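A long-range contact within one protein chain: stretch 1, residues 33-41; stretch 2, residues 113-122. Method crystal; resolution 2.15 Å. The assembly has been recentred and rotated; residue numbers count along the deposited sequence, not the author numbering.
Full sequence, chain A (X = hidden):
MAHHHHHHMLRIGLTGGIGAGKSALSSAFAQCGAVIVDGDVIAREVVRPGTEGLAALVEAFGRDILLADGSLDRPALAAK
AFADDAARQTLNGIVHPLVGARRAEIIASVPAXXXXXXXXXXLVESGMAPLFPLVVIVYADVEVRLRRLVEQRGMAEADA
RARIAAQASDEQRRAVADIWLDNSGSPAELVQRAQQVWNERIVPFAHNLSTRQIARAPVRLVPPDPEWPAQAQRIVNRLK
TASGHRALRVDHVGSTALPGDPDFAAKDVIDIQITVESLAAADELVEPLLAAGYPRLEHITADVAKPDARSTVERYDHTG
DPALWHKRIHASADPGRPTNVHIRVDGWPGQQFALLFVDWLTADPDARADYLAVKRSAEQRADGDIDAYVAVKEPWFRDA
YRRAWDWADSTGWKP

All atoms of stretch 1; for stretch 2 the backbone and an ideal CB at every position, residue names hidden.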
ATOM      1  N   GLY A  33      -2.791  -9.882 -20.004  1.00 37.34           N
ATOM      2  CA  GLY A  33      -1.410 -10.311 -19.978  1.00 34.34           C
ATOM      3  C   GLY A  33      -0.783 -10.439 -18.596  1.00 36.68           C
ATOM      4  O   GLY A  33       0.427 -10.678 -18.508  1.00 41.59           O
ATOM      5  N   ALA A  34      -1.560 -10.300 -17.524  1.00 32.89           N
ATOM      6  CA  ALA A  34      -1.027 -10.510 -16.179  1.00 37.34           C
ATOM      7  C   ALA A  34      -0.760 -11.994 -15.909  1.00 41.43           C
ATOM      8  O   ALA A  34      -1.356 -12.885 -16.522  1.00 40.23           O
ATOM      9  CB  ALA A  34      -1.996  -9.974 -15.129  1.00 35.38           C
ATOM     10  N   VAL A  35       0.139 -12.250 -14.959  1.00 38.14           N
ATOM     11  CA  VAL A  35       0.443 -13.596 -14.472  1.00 38.77           C
ATOM     12  C   VAL A  35      -0.367 -13.839 -13.205  1.00 43.12           C
ATOM     13  O   VAL A  35      -0.226 -13.097 -12.223  1.00 41.13           O
ATOM     14  CB  VAL A  35       1.943 -13.767 -14.189  1.00 41.65           C
ATOM     15  CG1 VAL A  35       2.214 -15.116 -13.527  1.00 39.70           C
ATOM     16  CG2 VAL A  35       2.739 -13.614 -15.480  1.00 45.57           C
ATOM     17  N   ILE A  36      -1.188 -14.891 -13.210  1.00 37.88           N
ATOM     18  CA  ILE A  36      -2.086 -15.205 -12.096  1.00 37.38           C
ATOM     19  C   ILE A  36      -1.446 -16.262 -11.199  1.00 39.76           C
ATOM     20  O   ILE A  36      -1.220 -17.396 -11.632  1.00 42.88           O
ATOM     21  CB  ILE A  36      -3.451 -15.708 -12.599  1.00 43.15           C
ATOM     22  CG1 ILE A  36      -4.088 -14.719 -13.597  1.00 42.06           C
ATOM     23  CG2 ILE A  36      -4.361 -16.016 -11.398  1.00 44.28           C
ATOM     24  CD1 ILE A  36      -4.053 -13.255 -13.161  1.00 39.55           C
ATOM     25  N   VAL A  37      -1.210 -15.928  -9.930  1.00 36.62           N
ATOM     26  CA  VAL A  37      -0.792 -16.904  -8.930  1.00 44.06           C
ATOM     27  C   VAL A  37      -1.978 -17.153  -8.005  1.00 48.52           C
ATOM     28  O   VAL A  37      -2.352 -16.289  -7.202  1.00 48.67           O
ATOM     29  CB  VAL A  37       0.446 -16.438  -8.149  1.00 40.19           C
ATOM     30  CG1 VAL A  37       0.786 -17.439  -7.049  1.00 42.40           C
ATOM     31  CG2 VAL A  37       1.616 -16.283  -9.099  1.00 41.15           C
ATOM     32  N   ASP A  38      -2.560 -18.345  -8.100  1.00 45.36           N
ATOM     33  CA  ASP A  38      -3.750 -18.718  -7.336  1.00 43.76           C
ATOM     34  C   ASP A  38      -3.359 -19.852  -6.392  1.00 47.99           C
ATOM     35  O   ASP A  38      -3.223 -21.006  -6.815  1.00 55.38           O
ATOM     36  CB  ASP A  38      -4.880 -19.112  -8.288  1.00 56.00           C
ATOM     37  CG  ASP A  38      -6.209 -19.340  -7.576  1.00 63.23           C
ATOM     38  OD1 ASP A  38      -6.218 -19.889  -6.459  1.00 61.58           O
ATOM     39  OD2 ASP A  38      -7.253 -18.977  -8.156  1.00 66.19           O
ATOM     40  N   GLY A  39      -3.188 -19.523  -5.110  1.00 48.87           N
ATOM     41  CA  GLY A  39      -2.688 -20.502  -4.158  1.00 53.15           C
ATOM     42  C   GLY A  39      -3.583 -21.721  -4.020  1.00 61.05           C
ATOM     43  O   GLY A  39      -3.098 -22.845  -3.861  1.00 61.49           O
ATOM     44  N   ASP A  40      -4.902 -21.521  -4.076  1.00 62.34           N
ATOM     45  CA  ASP A  40      -5.810 -22.659  -3.942  1.00 73.47           C
ATOM     46  C   ASP A  40      -5.717 -23.577  -5.152  1.00 65.41           C
ATOM     47  O   ASP A  40      -5.729 -24.806  -5.012  1.00 76.95           O
ATOM     48  CB  ASP A  40      -7.246 -22.172  -3.745  1.00 81.80           C
ATOM     49  CG  ASP A  40      -7.460 -21.516  -2.392  1.00 89.93           C
ATOM     50  OD1 ASP A  40      -6.551 -21.580  -1.535  1.00 94.31           O
ATOM     51  OD2 ASP A  40      -8.545 -20.932  -2.187  1.00 93.47           O
ATOM     52  N   VAL A  41      -5.595 -22.996  -6.345  1.00 64.00           N
ATOM     53  CA  VAL A  41      -5.436 -23.796  -7.557  1.00 63.76           C
ATOM     54  C   VAL A  41      -4.161 -24.624  -7.482  1.00 67.31           C
ATOM     55  O   VAL A  41      -4.153 -25.819  -7.792  1.00 71.59           O
ATOM     56  CB  VAL A  41      -5.440 -22.887  -8.795  1.00 62.93           C
ATOM     57  CG1 VAL A  41      -4.946 -23.647 -10.026  1.00 60.60           C
ATOM     58  CG2 VAL A  41      -6.834 -22.334  -9.019  1.00 70.49           C
ATOM     59  N   UNK A 113       9.222  -8.816 -17.522  1.00 39.75           N
ATOM     60  CA  UNK A 113       8.434  -7.606 -17.310  1.00 44.24           C
ATOM     61  C   UNK A 113       7.022  -7.890 -16.794  1.00 44.75           C
ATOM     62  O   UNK A 113       6.196  -6.974 -16.778  1.00 40.92           O
ATOM     63  CB  UNK A 113       8.349  -6.814 -18.617  1.00 44.24           C
ATOM     64  N   UNK A 114       6.731  -9.116 -16.367  1.00 42.89           N
ATOM     65  CA  UNK A 114       5.369  -9.485 -16.013  1.00 42.44           C
ATOM     66  C   UNK A 114       4.890  -8.744 -14.764  1.00 44.10           C
ATOM     67  O   UNK A 114       5.678  -8.333 -13.901  1.00 46.12           O
ATOM     68  CB  UNK A 114       5.275 -10.996 -15.795  1.00 42.44           C
ATOM     69  N   UNK A 115       3.566  -8.588 -14.672  1.00 34.61           N
ATOM     70  CA  UNK A 115       2.889  -8.201 -13.438  1.00 35.15           C
ATOM     71  C   UNK A 115       2.252  -9.453 -12.851  1.00 42.25           C
ATOM     72  O   UNK A 115       1.571 -10.198 -13.567  1.00 36.21           O
ATOM     73  CB  UNK A 115       1.846  -7.109 -13.685  1.00 35.15           C
ATOM     74  N   UNK A 116       2.465  -9.694 -11.557  1.00 35.42           N
ATOM     75  CA  UNK A 116       1.969 -10.899 -10.893  1.00 40.44           C
ATOM     76  C   UNK A 116       0.737 -10.517 -10.087  1.00 42.19           C
ATOM     77  O   UNK A 116       0.809  -9.655  -9.206  1.00 38.73           O
ATOM     78  CB  UNK A 116       3.039 -11.530 -10.000  1.00 40.44           C
ATOM     79  N   UNK A 117      -0.390 -11.158 -10.371  1.00 37.61           N
ATOM     80  CA  UNK A 117      -1.613 -10.952  -9.602  1.00 42.52           C
ATOM     81  C   UNK A 117      -1.831 -12.171  -8.714  1.00 41.59           C
ATOM     82  O   UNK A 117      -1.997 -13.292  -9.216  1.00 41.38           O
ATOM     83  CB  UNK A 117      -2.815 -10.717 -10.519  1.00 42.52           C
ATOM     84  N   UNK A 118      -1.849 -11.968  -7.395  1.00 36.29           N
ATOM     85  CA  UNK A 118      -1.981 -13.066  -6.443  1.00 41.50           C
ATOM     86  C   UNK A 118      -3.379 -13.075  -5.833  1.00 40.36           C
ATOM     87  O   UNK A 118      -3.757 -12.144  -5.111  1.00 41.90           O
ATOM     88  CB  UNK A 118      -0.921 -12.957  -5.345  1.00 41.50           C
ATOM     89  N   UNK A 119      -4.121 -14.146  -6.097  1.00 40.98           N
ATOM     90  CA  UNK A 119      -5.461 -14.348  -5.556  1.00 48.70           C
ATOM     91  C   UNK A 119      -5.332 -14.932  -4.155  1.00 53.02           C
ATOM     92  O   UNK A 119      -4.935 -16.090  -3.984  1.00 49.55           O
ATOM     93  CB  UNK A 119      -6.293 -15.262  -6.458  1.00 48.70           C
ATOM     94  N   UNK A 120      -5.665 -14.135  -3.149  1.00 48.18           N
ATOM     95  CA  UNK A 120      -5.536 -14.547  -1.758  1.00 60.29           C
ATOM     96  C   UNK A 120      -6.882 -14.340  -1.075  1.00 55.36           C
ATOM     97  O   UNK A 120      -7.234 -13.207  -0.718  1.00 55.56           O
ATOM     98  CB  UNK A 120      -4.428 -13.768  -1.046  1.00 60.29           C
ATOM     99  N   UNK A 121      -7.678 -15.393  -0.903  1.00 61.51           N
ATOM    100  CA  UNK A 121      -9.061 -15.195  -0.439  1.00 64.13           C
ATOM    101  C   UNK A 121      -9.177 -14.662   0.985  1.00 57.76           C
ATOM    102  O   UNK A 121     -10.181 -14.003   1.285  1.00 54.88           O
ATOM    103  CB  UNK A 121      -9.822 -16.519  -0.531  1.00 64.13           C
ATOM    104  N   UNK A 122      -8.203 -14.908   1.867  1.00 54.77           N
ATOM    105  CA  UNK A 122      -8.247 -14.394   3.233  1.00 50.43           C
ATOM    106  C   UNK A 122      -7.332 -13.184   3.423  1.00 50.07           C
ATOM    107  O   UNK A 122      -6.866 -12.918   4.537  1.00 50.40           O
ATOM    108  CB  UNK A 122      -7.858 -15.498   4.219  1.00 50.43           C
TER

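Position 113 is beyond reach of stretch 1, so almost any side chain would do: D113.

At 114 the CA-to-CB bond points toward stretch 1, and the ideal CB already sits 3.7 Å from V35 CG2. A small residue suits best, apolar or with a short hydroxyl. S114 is deposited: its CB packs on that methyl, and its OG accepts from a water that also donates to G33 O, linking the loops that lead into the paired strands.

Position 115 points its CB sideways, 5.0 Å from A34 CB, so stretch 1 asks little of the side chain; extended backbone angles favour a beta-branched residue. The backbone works harder, since the O of 115 accepts from V35 N at 2.9 Å. V115 is deposited; a water bridges its N to G33 O.

From here the strands run parallel, and side chains alternate between the faces of the sheet. Position 116 pairs with V35, its CB on the face that carries V35 and V37 and 5.0 Å from V37 CG2. Valine, isoleucine or leucine would extend that greasy surface. The residue is V116, in rotamer t, whose CG1 meets V37 CG2 at 3.6 Å.

Position 117 turns to the other face, beside I36, with I36 CD1 3.9 Å and A34 CB 4.7 Å from its ideal CB. A compact branched apolar side chain can pack against both. V117 does so: its CG2 reaches A34 CB at 3.9 Å, while its N donates to V35 O at 2.7 Å and its O accepts from V37 N at 2.8 Å.

Position 118 returns to the V37 face. Stretch 1 offers valine methyls but no charged partner, so an apolar residue would seem natural; a long polar one could pass by. The deposited E118 brings OE1 to 4.1 Å from V37 CG1 and bonds through OE2 elsewhere in the structure.

Position 119 faces the side of D38, whose OD2 lies 4.2 Å from the ideal CB. A donor such as serine, asparagine or a basic residue looks obvious. Instead it is D119, with its OD2 3.8 Å from D38 OD2. A water donates to both oxygens, easing the like charges.

Position 120 points away and holds I120. Position 121 points toward D40, with room for a modest side chain, polar or apolar. P121 places CG 3.7 Å from D40 OD2. Position 122, L122, is out of reach.

Stretch 2 113-122: DSVVVEDIPL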
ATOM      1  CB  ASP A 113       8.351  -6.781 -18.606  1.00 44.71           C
ATOM      2  CG  ASP A 113       7.541  -7.476 -19.703  1.00 49.29           C
ATOM      3  OD1 ASP A 113       7.397  -8.715 -19.659  1.00 50.03           O
ATOM      4  OD2 ASP A 113       7.052  -6.784 -20.613  1.00 44.81           O
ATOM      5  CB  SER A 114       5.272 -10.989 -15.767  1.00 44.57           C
ATOM      6  OG  SER A 114       5.536 -11.719 -16.947  1.00 45.08           O
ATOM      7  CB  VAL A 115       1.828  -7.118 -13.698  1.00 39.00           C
ATOM      8  CG1 VAL A 115       1.115  -6.768 -12.398  1.00 37.50           C
ATOM      9  CG2 VAL A 115       2.455  -5.878 -14.389  1.00 31.89           C
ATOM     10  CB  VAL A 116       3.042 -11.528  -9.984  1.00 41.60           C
ATOM     11  CG1 VAL A 116       2.487 -12.759  -9.252  1.00 46.32           C
ATOM     12  CG2 VAL A 116       4.263 -11.915 -10.796  1.00 50.14           C
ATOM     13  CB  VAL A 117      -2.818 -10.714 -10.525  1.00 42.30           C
ATOM     14  CG1 VAL A 117      -4.113 -10.611  -9.696  1.00 41.66           C
ATOM     15  CG2 VAL A 117      -2.598  -9.459 -11.342  1.00 35.47           C
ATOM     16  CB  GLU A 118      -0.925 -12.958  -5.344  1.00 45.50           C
ATOM     17  CG  GLU A 118       0.475 -12.756  -5.871  1.00 59.50           C
ATOM     18  CD  GLU A 118       1.535 -13.291  -4.924  1.00 71.63           C
ATOM     19  OE1 GLU A 118       1.309 -14.370  -4.328  1.00 79.69           O
ATOM     20  OE2 GLU A 118       2.589 -12.632  -4.782  1.00 67.55           O
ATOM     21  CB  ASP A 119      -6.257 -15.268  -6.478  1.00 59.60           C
ATOM     22  CG  ASP A 119      -7.715 -15.438  -6.054  1.00 66.69           C
ATOM     23  OD1 ASP A 119      -8.023 -15.396  -4.841  1.00 64.18           O
ATOM     24  OD2 ASP A 119      -8.559 -15.631  -6.958  1.00 68.11           O
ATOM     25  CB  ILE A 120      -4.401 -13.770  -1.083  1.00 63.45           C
ATOM     26  CG1 ILE A 120      -3.108 -14.070  -1.837  1.00 54.41           C
ATOM     27  CG2 ILE A 120      -4.289 -14.155   0.391  1.00 65.19           C
ATOM     28  CD1 ILE A 120      -2.071 -13.071  -1.653  1.00 49.19           C
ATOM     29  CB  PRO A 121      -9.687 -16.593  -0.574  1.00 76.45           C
ATOM     30  CG  PRO A 121      -8.522 -17.543  -0.648  1.00 78.27           C
ATOM     31  CD  PRO A 121      -7.417 -16.781  -1.319  1.00 67.69           C
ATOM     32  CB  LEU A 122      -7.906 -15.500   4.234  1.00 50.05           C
ATOM     33  CG  LEU A 122      -8.970 -16.602   4.295  1.00 58.93           C
ATOM     34  CD1 LEU A 122      -8.624 -17.686   5.318  1.00 60.85           C
ATOM     35  CD2 LEU A 122     -10.330 -16.001   4.604  1.00 62.52           C
TER
HETATM   36  O   HOH W   1       1.988  -8.795 -17.027  1.00 39.98           O
HETATM   37  O   HOH W   2       3.189 -12.083 -18.562  1.00 43.43           O
HETATM   38  O   HOH W   3      -2.268 -17.081  -3.912  1.00 54.14           O
HETATM   39  O   HOH W   4      -7.882 -16.427  -9.267  1.00 49.57           O
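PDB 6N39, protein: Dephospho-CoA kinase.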